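OmpA family protein (Klebsiella pneumoniae subsp. pneumoniae, PDB 7RJJ) probably binds peptidoglycan of the cell wall through its OmpA-like domain, the part of this membrane protein present here with bound D-alanine. Local coordinates at residues 29-34 / 72-77. Sequence-based numbering, arbitrary orientation.
Sequences RLVSSL and RDWMRD
Trp74 and Met75 of helix 57-77 pack on Leu30, Ser33 and Leu34 of helix 27-38, joining two helices of the OmpA-like alpha/beta domain, well away from the D-alanine pocket. The axes of segments 29-34 and 72-77 come within 10.7 Å at a crossing angle of -65°. The indole carries one half of the contact. Its CG is anti to the backbone N (chi1 -171°), which extends the ring across helix 27-38. Leu30 CB sits almost squarely over the six-membered ring in a CH-pi contact, 3.7 Å from the centroid, while Leu30 CD1 covers the pyrrole part of the same face. Val31 CG2 meets the edge at CH2, and Leu34 CD2 approaches CZ3 obliquely.

Selenomethionine Met75 fills the other half. Its side chain turns at chi2 (-68°) and runs alongside Leu34 in the reverse sense, with Met75 SE 3.9 Å from Leu34 CB; beyond the contact it also touches Phe86 of strand 86-90. On the far side of helix 57-77, Arg72, Asp73, Arg76 and Asp77 form a salt-bridge network; Arg76 NE and NH2 each bond one carboxylate oxygen of Asp77, and Arg76 NH1 pairs with Asp83. At the tip of Met75, CE rests 3.6 Å from Ser33 CB and 3.4 Å from the carbonyl oxygen of Leu30.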
ATOM      1  N   ARG A  29      -2.106   7.284   9.581  1.00 24.18           N
ATOM      2  CA  ARG A  29      -2.660   6.812   8.276  1.00 22.69           C
ATOM      3  C   ARG A  29      -2.779   5.283   8.272  1.00 20.59           C
ATOM      4  O   ARG A  29      -3.765   4.750   7.677  1.00 19.25           O
ATOM      5  CB  ARG A  29      -1.790   7.300   7.113  1.00 23.13           C
ATOM      6  CG  ARG A  29      -2.047   8.748   6.721  1.00 25.37           C
ATOM      7  CD  ARG A  29      -0.993   9.310   5.789  1.00 26.65           C
ATOM      8  NE  ARG A  29       0.284   9.495   6.470  1.00 28.41           N
ATOM      9  CZ  ARG A  29       1.357  10.079   5.939  1.00 30.28           C
ATOM     10  NH1 ARG A  29       1.323  10.540   4.697  1.00 30.57           N
ATOM     11  NH2 ARG A  29       2.461  10.207   6.657  1.00 31.88           N
ATOM     12  N   LEU A  30      -1.833   4.600   8.919  1.00 19.83           N
ATOM     13  CA  LEU A  30      -1.895   3.116   8.998  1.00 18.28           C
ATOM     14  C   LEU A  30      -3.085   2.693   9.856  1.00 18.62           C
ATOM     15  O   LEU A  30      -3.850   1.783   9.428  1.00 17.30           O
ATOM     16  CB  LEU A  30      -0.586   2.592   9.589  1.00 18.52           C
ATOM     17  CG  LEU A  30       0.629   2.702   8.676  1.00 18.06           C
ATOM     18  CD1 LEU A  30       1.912   2.457   9.463  1.00 19.14           C
ATOM     19  CD2 LEU A  30       0.509   1.744   7.501  1.00 16.62           C
ATOM     20  N   VAL A  31      -3.214   3.302  11.043  1.00 20.42           N
ATOM     21  CA  VAL A  31      -4.327   2.940  11.963  1.00 21.62           C
ATOM     22  C   VAL A  31      -5.650   3.178  11.219  1.00 21.80           C
ATOM     23  O   VAL A  31      -6.571   2.313  11.354  1.00 22.08           O
ATOM     24  CB  VAL A  31      -4.231   3.700  13.305  1.00 23.91           C
ATOM     25  CG1 VAL A  31      -5.509   3.583  14.121  1.00 25.46           C
ATOM     26  CG2 VAL A  31      -3.031   3.236  14.127  1.00 24.44           C
ATOM     27  N   SER A  32      -5.724   4.268  10.431  1.00 22.06           N
ATOM     28  CA  SER A  32      -6.983   4.595   9.709  1.00 22.93           C
ATOM     29  C   SER A  32      -7.358   3.458   8.743  1.00 21.17           C
ATOM     30  O   SER A  32      -8.561   3.061   8.707  1.00 21.58           O
ATOM     31  CB  SER A  32      -6.871   5.917   9.000  1.00 23.86           C
ATOM     32  OG  SER A  32      -8.070   6.192   8.302  1.00 25.15           O
ATOM     33  N   SER A  33      -6.379   2.950   7.994  1.00 19.68           N
ATOM     34  CA  SER A  33      -6.626   1.819   7.059  1.00 18.39           C
ATOM     35  C   SER A  33      -7.012   0.573   7.855  1.00 17.96           C
ATOM     36  O   SER A  33      -7.922  -0.149   7.414  1.00 17.22           O
ATOM     37  CB  SER A  33      -5.426   1.536   6.205  1.00 17.27           C
ATOM     38  OG  SER A  33      -5.152   2.631   5.349  1.00 18.68           O
ATOM     39  N   LEU A  34      -6.315   0.349   8.972  1.00 18.35           N
ATOM     40  CA  LEU A  34      -6.558  -0.816   9.849  1.00 19.01           C
ATOM     41  C   LEU A  34      -8.020  -0.847  10.287  1.00 21.00           C
ATOM     42  O   LEU A  34      -8.663  -1.891  10.192  1.00 20.61           O
ATOM     43  CB  LEU A  34      -5.599  -0.758  11.041  1.00 19.52           C
ATOM     44  CG  LEU A  34      -5.799  -1.855  12.085  1.00 20.42           C
ATOM     45  CD1 LEU A  34      -5.641  -3.233  11.460  1.00 18.96           C
ATOM     46  CD2 LEU A  34      -4.836  -1.684  13.248  1.00 21.60           C
ATOM     47  N   ARG A  72       1.611  -4.713   4.501  1.00 14.47           N
ATOM     48  CA  ARG A  72       1.007  -6.017   4.884  1.00 15.50           C
ATOM     49  C   ARG A  72       1.568  -6.423   6.250  1.00 16.40           C
ATOM     50  O   ARG A  72       0.767  -6.691   7.173  1.00 16.74           O
ATOM     51  CB  ARG A  72       1.323  -7.115   3.859  1.00 15.94           C
ATOM     52  CG  ARG A  72       0.911  -8.515   4.293  1.00 17.55           C
ATOM     53  CD  ARG A  72       1.606  -9.582   3.476  1.00 19.52           C
ATOM     54  NE  ARG A  72       3.039  -9.553   3.742  1.00 21.57           N
ATOM     55  CZ  ARG A  72       3.974 -10.048   2.948  1.00 22.10           C
ATOM     56  NH1 ARG A  72       3.650 -10.603   1.794  1.00 23.09           N
ATOM     57  NH2 ARG A  72       5.246  -9.935   3.290  1.00 23.96           N
ATOM     58  N   ASP A  73       2.893  -6.392   6.385  1.00 17.24           N
ATOM     59  CA  ASP A  73       3.574  -6.815   7.640  1.00 19.03           C
ATOM     60  C   ASP A  73       3.072  -5.985   8.830  1.00 18.97           C
ATOM     61  O   ASP A  73       2.862  -6.568   9.911  1.00 19.34           O
ATOM     62  CB  ASP A  73       5.097  -6.683   7.538  1.00 21.04           C
ATOM     63  CG  ASP A  73       5.782  -7.647   6.586  1.00 22.32           C
ATOM     64  OD1 ASP A  73       5.086  -8.473   5.963  1.00 21.61           O
ATOM     65  OD2 ASP A  73       7.031  -7.555   6.484  1.00 25.32           O
ATOM     66  N   TRP A  74       2.879  -4.679   8.637  1.00 18.21           N
ATOM     67  CA  TRP A  74       2.393  -3.837   9.762  1.00 18.91           C
ATOM     68  C   TRP A  74       0.977  -4.264  10.149  1.00 18.73           C
ATOM     69  O   TRP A  74       0.684  -4.482  11.326  1.00 19.69           O
ATOM     70  CB  TRP A  74       2.451  -2.353   9.394  1.00 18.62           C
ATOM     71  CG  TRP A  74       2.177  -1.433  10.543  1.00 19.89           C
ATOM     72  CD1 TRP A  74       3.102  -0.825  11.343  1.00 21.68           C
ATOM     73  CD2 TRP A  74       0.888  -1.011  11.026  1.00 19.87           C
ATOM     74  NE1 TRP A  74       2.481  -0.036  12.270  1.00 22.75           N
ATOM     75  CE2 TRP A  74       1.122  -0.146  12.117  1.00 21.85           C
ATOM     76  CE3 TRP A  74      -0.433  -1.279  10.654  1.00 18.86           C
ATOM     77  CZ2 TRP A  74       0.082   0.454  12.826  1.00 22.83           C
ATOM     78  CZ3 TRP A  74      -1.461  -0.683  11.353  1.00 19.80           C
ATOM     79  CH2 TRP A  74      -1.204   0.168  12.427  1.00 21.84           C
HETATM   80  N   MSE A  75       0.104  -4.409   9.150  1.00 17.44           N
HETATM   81  CA  MSE A  75      -1.284  -4.765   9.409  1.00 18.14           C
HETATM   82  C   MSE A  75      -1.370  -6.121  10.107  1.00 18.76           C
HETATM   83  O   MSE A  75      -2.170  -6.307  11.017  1.00 19.18           O
HETATM   84  CB  MSE A  75      -2.079  -4.810   8.105  1.00 17.19           C
HETATM   85  CG  MSE A  75      -2.161  -3.497   7.380  1.00 17.45           C
HETATM   86 SE   MSE A  75      -3.237  -2.175   8.335  1.00 20.97          SE
HETATM   87  CE  MSE A  75      -2.737  -0.579   7.325  1.00 19.16           C
ATOM     88  N   ARG A  76      -0.511  -7.049   9.712  1.00 19.00           N
ATOM     89  CA  ARG A  76      -0.559  -8.416  10.291  1.00 20.95           C
ATOM     90  C   ARG A  76       0.046  -8.421  11.693  1.00 22.88           C
ATOM     91  O   ARG A  76      -0.599  -8.928  12.596  1.00 24.56           O
ATOM     92  CB  ARG A  76       0.215  -9.381   9.387  1.00 21.26           C
ATOM     93  CG  ARG A  76       0.402 -10.789   9.921  1.00 23.45           C
ATOM     94  CD  ARG A  76       1.491 -11.472   9.126  1.00 24.53           C
ATOM     95  NE  ARG A  76       2.792 -10.861   9.318  1.00 26.28           N
ATOM     96  CZ  ARG A  76       3.792 -10.897   8.448  1.00 27.27           C
ATOM     97  NH1 ARG A  76       3.650 -11.514   7.287  1.00 27.74           N
ATOM     98  NH2 ARG A  76       4.936 -10.307   8.742  1.00 28.57           N
ATOM     99  N   ASP A  77       1.221  -7.837  11.846  1.00 23.18           N
ATOM    100  CA  ASP A  77       1.968  -7.917  13.131  1.00 25.59           C
ATOM    101  C   ASP A  77       1.473  -6.864  14.135  1.00 26.23           C
ATOM    102  O   ASP A  77       1.298  -7.223  15.314  1.00 27.99           O
ATOM    103  CB  ASP A  77       3.475  -7.827  12.867  1.00 26.91           C
ATOM    104  CG  ASP A  77       4.015  -8.981  12.025  1.00 27.40           C
ATOM    105  OD1 ASP A  77       3.330 -10.022  11.944  1.00 27.27           O
ATOM    106  OD2 ASP A  77       5.109  -8.825  11.449  1.00 28.70           O
TER